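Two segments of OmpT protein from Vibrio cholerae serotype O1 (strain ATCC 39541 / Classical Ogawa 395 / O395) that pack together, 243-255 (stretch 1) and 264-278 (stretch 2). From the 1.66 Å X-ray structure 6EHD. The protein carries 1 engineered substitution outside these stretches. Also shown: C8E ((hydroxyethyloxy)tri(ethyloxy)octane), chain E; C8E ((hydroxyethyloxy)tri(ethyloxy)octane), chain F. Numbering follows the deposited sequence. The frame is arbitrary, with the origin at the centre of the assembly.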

# COMPACT_ATOMS: atom_id res chain seq x y z
N ASP A 243 -24.40 -13.57 1.24
CA ASP A 243 -23.87 -13.18 2.57
C ASP A 243 -22.33 -13.44 2.77
O ASP A 243 -21.58 -12.57 3.27
CB ASP A 243 -24.63 -13.99 3.65
CG ASP A 243 -24.93 -15.46 3.21
OD1 ASP A 243 -24.00 -16.23 2.79
OD2 ASP A 243 -26.13 -15.84 3.21
N LYS A 244 -21.86 -14.60 2.33
CA LYS A 244 -20.48 -14.91 2.57
C LYS A 244 -19.60 -14.70 1.40
O LYS A 244 -18.43 -14.93 1.54
CB LYS A 244 -20.36 -16.39 3.01
CG LYS A 244 -21.01 -16.62 4.38
CD LYS A 244 -21.25 -18.11 4.52
CE LYS A 244 -21.48 -18.58 5.92
NZ LYS A 244 -20.33 -18.36 6.82
N THR A 245 -20.14 -14.29 0.23
CA THR A 245 -19.40 -14.43 -0.97
C THR A 245 -19.34 -13.07 -1.76
O THR A 245 -20.40 -12.51 -2.01
CB THR A 245 -20.00 -15.54 -1.89
OG1 THR A 245 -20.03 -16.83 -1.23
CG2 THR A 245 -19.13 -15.75 -3.05
N LYS A 246 -18.12 -12.66 -2.15
CA LYS A 246 -17.91 -11.41 -2.90
C LYS A 246 -17.04 -11.63 -4.10
O LYS A 246 -15.97 -12.26 -4.02
CB LYS A 246 -17.32 -10.37 -1.95
CG LYS A 246 -17.04 -9.02 -2.59
CD LYS A 246 -16.78 -7.94 -1.54
CE LYS A 246 -15.40 -7.81 -1.06
NZ LYS A 246 -15.48 -6.73 0.01
N LEU A 247 -17.51 -11.15 -5.26
CA LEU A 247 -16.70 -11.18 -6.44
C LEU A 247 -15.98 -9.81 -6.60
O LEU A 247 -16.53 -8.76 -6.24
CB LEU A 247 -17.56 -11.42 -7.74
CG LEU A 247 -18.42 -12.72 -7.78
CD1 LEU A 247 -19.00 -12.94 -9.19
CD2 LEU A 247 -17.56 -13.88 -7.38
N TYR A 248 -14.85 -9.81 -7.26
CA TYR A 248 -14.15 -8.52 -7.48
C TYR A 248 -13.34 -8.55 -8.79
O TYR A 248 -12.95 -9.61 -9.34
CB TYR A 248 -13.23 -8.19 -6.28
CG TYR A 248 -12.15 -9.19 -6.03
CD1 TYR A 248 -10.92 -9.12 -6.66
CD2 TYR A 248 -12.36 -10.23 -5.09
CE1 TYR A 248 -9.90 -10.03 -6.39
CE2 TYR A 248 -11.34 -11.17 -4.83
CZ TYR A 248 -10.14 -11.09 -5.47
OH TYR A 248 -9.09 -11.98 -5.24
N ALA A 249 -13.09 -7.36 -9.36
CA ALA A 249 -12.33 -7.24 -10.65
C ALA A 249 -11.75 -5.85 -10.82
O ALA A 249 -12.25 -4.86 -10.20
CB ALA A 249 -13.27 -7.57 -11.86
N GLY A 250 -10.66 -5.72 -11.58
CA GLY A 250 -10.13 -4.37 -11.91
C GLY A 250 -9.31 -4.37 -13.16
O GLY A 250 -8.82 -5.43 -13.64
N TYR A 251 -9.21 -3.15 -13.71
CA TYR A 251 -8.38 -2.82 -14.91
C TYR A 251 -7.48 -1.63 -14.57
O TYR A 251 -7.98 -0.57 -14.08
CB TYR A 251 -9.35 -2.42 -16.05
CG TYR A 251 -8.65 -1.82 -17.31
CD1 TYR A 251 -8.00 -2.64 -18.24
CD2 TYR A 251 -8.51 -0.44 -17.45
CE1 TYR A 251 -7.31 -2.11 -19.32
CE2 TYR A 251 -7.83 0.10 -18.54
CZ TYR A 251 -7.23 -0.74 -19.47
OH TYR A 251 -6.54 -0.16 -20.58
N GLU A 252 -6.18 -1.78 -14.81
CA GLU A 252 -5.18 -0.81 -14.48
C GLU A 252 -4.29 -0.52 -15.71
O GLU A 252 -3.69 -1.46 -16.31
CB GLU A 252 -4.27 -1.32 -13.32
CG GLU A 252 -5.08 -1.66 -12.08
CD GLU A 252 -4.34 -2.33 -10.90
OE1 GLU A 252 -3.16 -2.77 -11.08
OE2 GLU A 252 -4.91 -2.31 -9.74
N TYR A 253 -4.19 0.76 -16.07
CA TYR A 253 -3.31 1.16 -17.23
C TYR A 253 -2.36 2.28 -16.81
O TYR A 253 -2.81 3.29 -16.21
CB TYR A 253 -4.22 1.63 -18.35
CG TYR A 253 -3.45 2.11 -19.60
CD1 TYR A 253 -2.81 1.18 -20.45
CD2 TYR A 253 -3.20 3.49 -19.81
CE1 TYR A 253 -2.06 1.60 -21.58
CE2 TYR A 253 -2.45 3.91 -20.95
CZ TYR A 253 -1.90 2.97 -21.80
OH TYR A 253 -1.11 3.43 -22.87
N VAL A 254 -1.05 2.13 -17.13
CA VAL A 254 -0.04 3.08 -16.74
C VAL A 254 0.83 3.41 -18.02
O VAL A 254 1.19 2.46 -18.77
CB VAL A 254 0.89 2.60 -15.66
CG1 VAL A 254 1.91 3.69 -15.29
CG2 VAL A 254 0.05 2.15 -14.42
N MET A 255 0.99 4.69 -18.31
CA MET A 255 2.00 5.17 -19.39
C MET A 255 3.19 5.85 -18.76
O MET A 255 3.04 6.63 -17.82
CB MET A 255 1.32 6.01 -20.47
CG MET A 255 0.55 7.27 -20.16
SD MET A 255 -0.77 7.76 -21.43
CE MET A 255 -0.53 6.73 -22.85
C1 C8E E . -13.70 6.46 -15.79
C2 C8E E . -13.98 5.04 -16.29
C3 C8E E . -13.03 4.71 -17.41
C4 C8E E . -13.45 3.49 -18.25
C5 C8E E . -12.24 2.60 -18.54
C6 C8E E . -11.28 2.98 -19.64
C7 C8E E . -9.90 3.47 -19.17
C8 C8E E . -8.88 3.44 -20.34
O9 C8E E . -7.77 4.35 -20.42
C10 C8E E . -7.59 5.25 -21.50
C11 C8E E . -6.15 5.29 -21.90
O12 C8E E . -6.13 4.20 -22.82
C13 C8E E . -5.05 3.97 -23.74
C14 C8E E . -4.93 2.48 -24.11
O15 C8E E . -6.21 1.82 -24.25
C16 C8E E . -6.15 0.47 -24.82
C17 C8E E . -7.49 -0.23 -25.07
O18 C8E E . -8.32 -0.08 -23.91
C19 C8E E . -9.44 -0.93 -23.55
C20 C8E E . -10.47 -0.08 -22.78
O21 C8E E . -10.67 -0.47 -21.43
O9 C8E F . 7.59 -10.73 -11.31
C10 C8E F . 6.39 -11.11 -11.97
C11 C8E F . 5.21 -10.85 -11.05
O12 C8E F . 4.04 -10.87 -11.88
C13 C8E F . 2.91 -10.26 -11.28
C14 C8E F . 1.78 -9.91 -12.23
O15 C8E F . 2.13 -9.00 -13.31
C16 C8E F . 2.49 -7.72 -12.79
C17 C8E F . 3.36 -7.07 -13.83
O18 C8E F . 2.48 -6.27 -14.59
C19 C8E F . 2.79 -4.89 -14.51
C20 C8E F . 3.27 -4.58 -15.89
O21 C8E F . 2.13 -4.56 -16.74
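Stretch 2 264-278: EDGTLVYLGVEYKFA

How does stretch 2 lie on stretch 1? It runs beside it as an extended antiparallel β strand, the two N-to-C directions 171° apart and the axes 4.7 Å apart at their closest. Asp265 therefore sits across from Met255 and Tyr275 across from Thr245, with every residue between them paired in unbroken register. CA–CA separations alternate: the non-hydrogen-bonded pairs are close, as for Ala249 CA and Leu271 CA at 4.3 Å, and the hydrogen-bonded pairs are wider, as for Gly250 CA and Tyr270 CA at 5.4 Å.

Which backbone donors and acceptors does the pairing satisfy? Each hydrogen-bonded pair closes a ring of two bonds. Lys246 N gives to Glu274 O at 3.0 Å and Glu274 N to Lys246 O at 2.8 Å; Tyr248 N reaches Gly272 O at 3.0 Å and Gly272 N returns to Tyr248 O at 2.9 Å. Gly250 and Tyr270 repeat the pattern, N to O, at 3.0 Å both ways. Glu252 N to Leu268 O and Leu268 N to Glu252 O are both 2.9 Å, and Val254 N to Gly266 O (3.0 Å) and Gly266 N to Val254 O (2.9 Å) complete the ladder. At the other end Lys276 N bonds Lys244 O at 3.0 Å. Several of these carbonyls also meet a CA–H across the gap, as Tyr270 O does Ala249 CA at 3.2 Å.

What do the glycines make room for? On the face carrying Lys246, Glu252 and Glu274, each of two tyrosines, both with chi1 p, lays its ring over the glycine opposite: Gly272 CA lies 3.8 Å from the centroid of the Tyr248 ring, and Gly250 CA 3.9 Å from that of Tyr270. A CB on Gly272 would fall 2.3 Å from Tyr248 CZ, and one on Gly250 2.5 Å from Tyr270 OH, so both rings need the bare backbone. The rings meet edge to edge, Tyr248 CD1 to Tyr270 CD1, at 3.9 Å.

How are the polar side chains on that face satisfied? Lys246 NZ and Glu274 OE2, 4.2 Å apart, are too far for a salt bridge, but water 2 joins them, accepting from Lys246 NZ at 2.7 Å and donating to Glu274 OE2 at 2.6 Å. Water 4 likewise donates to Glu252 OE2 and accepts from Tyr270 OH, both at 2.7 Å. Tyr248 OH, Glu252 OE1 and Glu274 OE1 find partners elsewhere in the structure.

What holds the other face? Tyr253 OH donates directly to Asp265 OD2 at 2.7 Å, a diagonal bond, made while the ring edge rests near Thr267 OG1, 3.7 Å from Tyr253 CD1. Water 3 links Tyr251 OH (2.7 Å) with Thr267 OG1 (2.8 Å), donating to the threonine. Among the apolar contacts, Leu247 CD2 packs on Val273 CG2 and Tyr251 CD1 on Val269 CG2, each at 3.8 Å, while detergent chain E lies over one face of the Tyr251 and Tyr253 rings.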

# COMPACT_ATOMS: atom_id res chain seq x y z
N GLU A 264 6.83 3.94 -22.71
CA GLU A 264 6.31 2.51 -22.54
C GLU A 264 4.89 2.57 -21.95
O GLU A 264 4.43 3.65 -21.64
CB GLU A 264 7.22 1.69 -21.65
CG GLU A 264 8.68 1.63 -22.04
CD GLU A 264 9.08 0.55 -23.01
OE1 GLU A 264 8.24 -0.24 -23.47
OE2 GLU A 264 10.30 0.49 -23.30
N ASP A 265 4.25 1.42 -21.80
CA ASP A 265 2.97 1.36 -21.03
C ASP A 265 2.81 -0.06 -20.47
O ASP A 265 3.57 -1.00 -20.88
CB ASP A 265 1.76 1.83 -21.85
CG ASP A 265 1.42 1.01 -23.08
OD1 ASP A 265 1.72 -0.19 -23.17
OD2 ASP A 265 0.60 1.53 -23.86
N GLY A 266 1.82 -0.22 -19.57
CA GLY A 266 1.54 -1.51 -18.90
C GLY A 266 0.07 -1.63 -18.55
O GLY A 266 -0.54 -0.62 -18.18
N THR A 267 -0.48 -2.85 -18.71
CA THR A 267 -1.87 -3.19 -18.44
C THR A 267 -1.89 -4.34 -17.41
O THR A 267 -1.11 -5.32 -17.59
CB THR A 267 -2.54 -3.62 -19.74
OG1 THR A 267 -2.55 -2.48 -20.66
CG2 THR A 267 -3.95 -3.96 -19.49
N LEU A 268 -2.76 -4.22 -16.39
CA LEU A 268 -2.99 -5.33 -15.43
C LEU A 268 -4.47 -5.48 -15.24
O LEU A 268 -5.17 -4.50 -14.93
CB LEU A 268 -2.21 -5.08 -14.08
CG LEU A 268 -2.20 -6.13 -12.95
CD1 LEU A 268 -3.55 -6.34 -12.33
CD2 LEU A 268 -1.65 -7.46 -13.41
N VAL A 269 -5.01 -6.69 -15.48
CA VAL A 269 -6.42 -6.98 -15.21
C VAL A 269 -6.48 -8.13 -14.16
O VAL A 269 -5.71 -9.12 -14.25
CB VAL A 269 -7.18 -7.42 -16.51
CG1 VAL A 269 -8.61 -7.77 -16.19
CG2 VAL A 269 -7.16 -6.28 -17.56
N TYR A 270 -7.42 -8.06 -13.21
CA TYR A 270 -7.62 -9.15 -12.24
C TYR A 270 -9.09 -9.47 -12.12
O TYR A 270 -9.97 -8.58 -12.29
CB TYR A 270 -6.92 -8.88 -10.85
CG TYR A 270 -7.41 -7.64 -10.11
CD1 TYR A 270 -8.61 -7.62 -9.36
CD2 TYR A 270 -6.69 -6.42 -10.25
CE1 TYR A 270 -9.02 -6.44 -8.74
CE2 TYR A 270 -7.11 -5.23 -9.65
CZ TYR A 270 -8.30 -5.24 -8.91
OH TYR A 270 -8.71 -4.05 -8.33
N LEU A 271 -9.40 -10.75 -11.77
CA LEU A 271 -10.76 -11.16 -11.45
C LEU A 271 -10.64 -12.22 -10.30
O LEU A 271 -9.78 -13.08 -10.38
CB LEU A 271 -11.34 -11.94 -12.68
CG LEU A 271 -12.73 -12.57 -12.61
CD1 LEU A 271 -13.87 -11.66 -12.18
CD2 LEU A 271 -13.18 -13.25 -13.93
N GLY A 272 -11.45 -12.10 -9.26
CA GLY A 272 -11.35 -13.07 -8.13
C GLY A 272 -12.59 -13.20 -7.35
O GLY A 272 -13.65 -12.56 -7.61
N VAL A 273 -12.52 -14.12 -6.35
CA VAL A 273 -13.60 -14.41 -5.50
C VAL A 273 -13.10 -14.56 -4.05
O VAL A 273 -12.03 -15.13 -3.85
CB VAL A 273 -14.35 -15.72 -5.91
CG1 VAL A 273 -13.48 -16.90 -5.97
CG2 VAL A 273 -15.53 -16.00 -5.00
N GLU A 274 -13.88 -13.97 -3.11
CA GLU A 274 -13.62 -14.04 -1.65
C GLU A 274 -14.73 -14.79 -0.98
O GLU A 274 -15.94 -14.46 -1.15
CB GLU A 274 -13.53 -12.61 -1.06
CG GLU A 274 -13.43 -12.49 0.52
CD GLU A 274 -13.81 -11.04 0.92
OE1 GLU A 274 -12.93 -10.13 0.83
OE2 GLU A 274 -15.01 -10.75 1.11
N TYR A 275 -14.39 -15.69 -0.02
CA TYR A 275 -15.44 -16.43 0.70
C TYR A 275 -15.08 -16.40 2.18
O TYR A 275 -13.98 -16.83 2.54
CB TYR A 275 -15.55 -17.92 0.23
CG TYR A 275 -16.55 -18.72 0.99
CD1 TYR A 275 -17.91 -18.74 0.61
CD2 TYR A 275 -16.18 -19.53 2.09
CE1 TYR A 275 -18.87 -19.46 1.28
CE2 TYR A 275 -17.17 -20.23 2.78
CZ TYR A 275 -18.48 -20.26 2.37
OH TYR A 275 -19.49 -20.92 3.06
N LYS A 276 -16.03 -15.96 2.98
CA LYS A 276 -15.81 -15.84 4.50
C LYS A 276 -16.44 -17.02 5.23
O LYS A 276 -17.65 -17.25 5.16
CB LYS A 276 -16.41 -14.51 4.99
CG LYS A 276 -15.57 -13.31 4.52
CD LYS A 276 -16.19 -11.99 5.06
CE LYS A 276 -15.42 -10.77 4.62
NZ LYS A 276 -15.87 -9.54 5.34
N PHE A 277 -15.61 -17.91 5.77
CA PHE A 277 -16.15 -18.96 6.66
C PHE A 277 -16.76 -18.36 7.94
O PHE A 277 -17.82 -18.82 8.41
CB PHE A 277 -15.11 -20.02 6.99
CG PHE A 277 -14.83 -20.99 5.85
CD1 PHE A 277 -15.52 -22.21 5.82
CD2 PHE A 277 -13.83 -20.77 4.91
CE1 PHE A 277 -15.35 -23.09 4.80
CE2 PHE A 277 -13.61 -21.71 3.90
CZ PHE A 277 -14.34 -22.88 3.86
N ALA A 278 -16.10 -17.35 8.48
CA ALA A 278 -16.50 -16.72 9.75
C ALA A 278 -15.81 -15.39 9.81
O ALA A 278 -15.00 -15.06 8.97
CB ALA A 278 -16.09 -17.58 10.96
O HOH W 1 -17.11 -12.30 1.29
O HOH W 2 -15.63 -8.45 2.14
O HOH W 3 -4.82 -1.66 -22.09
O HOH W 4 -7.62 -1.95 -9.54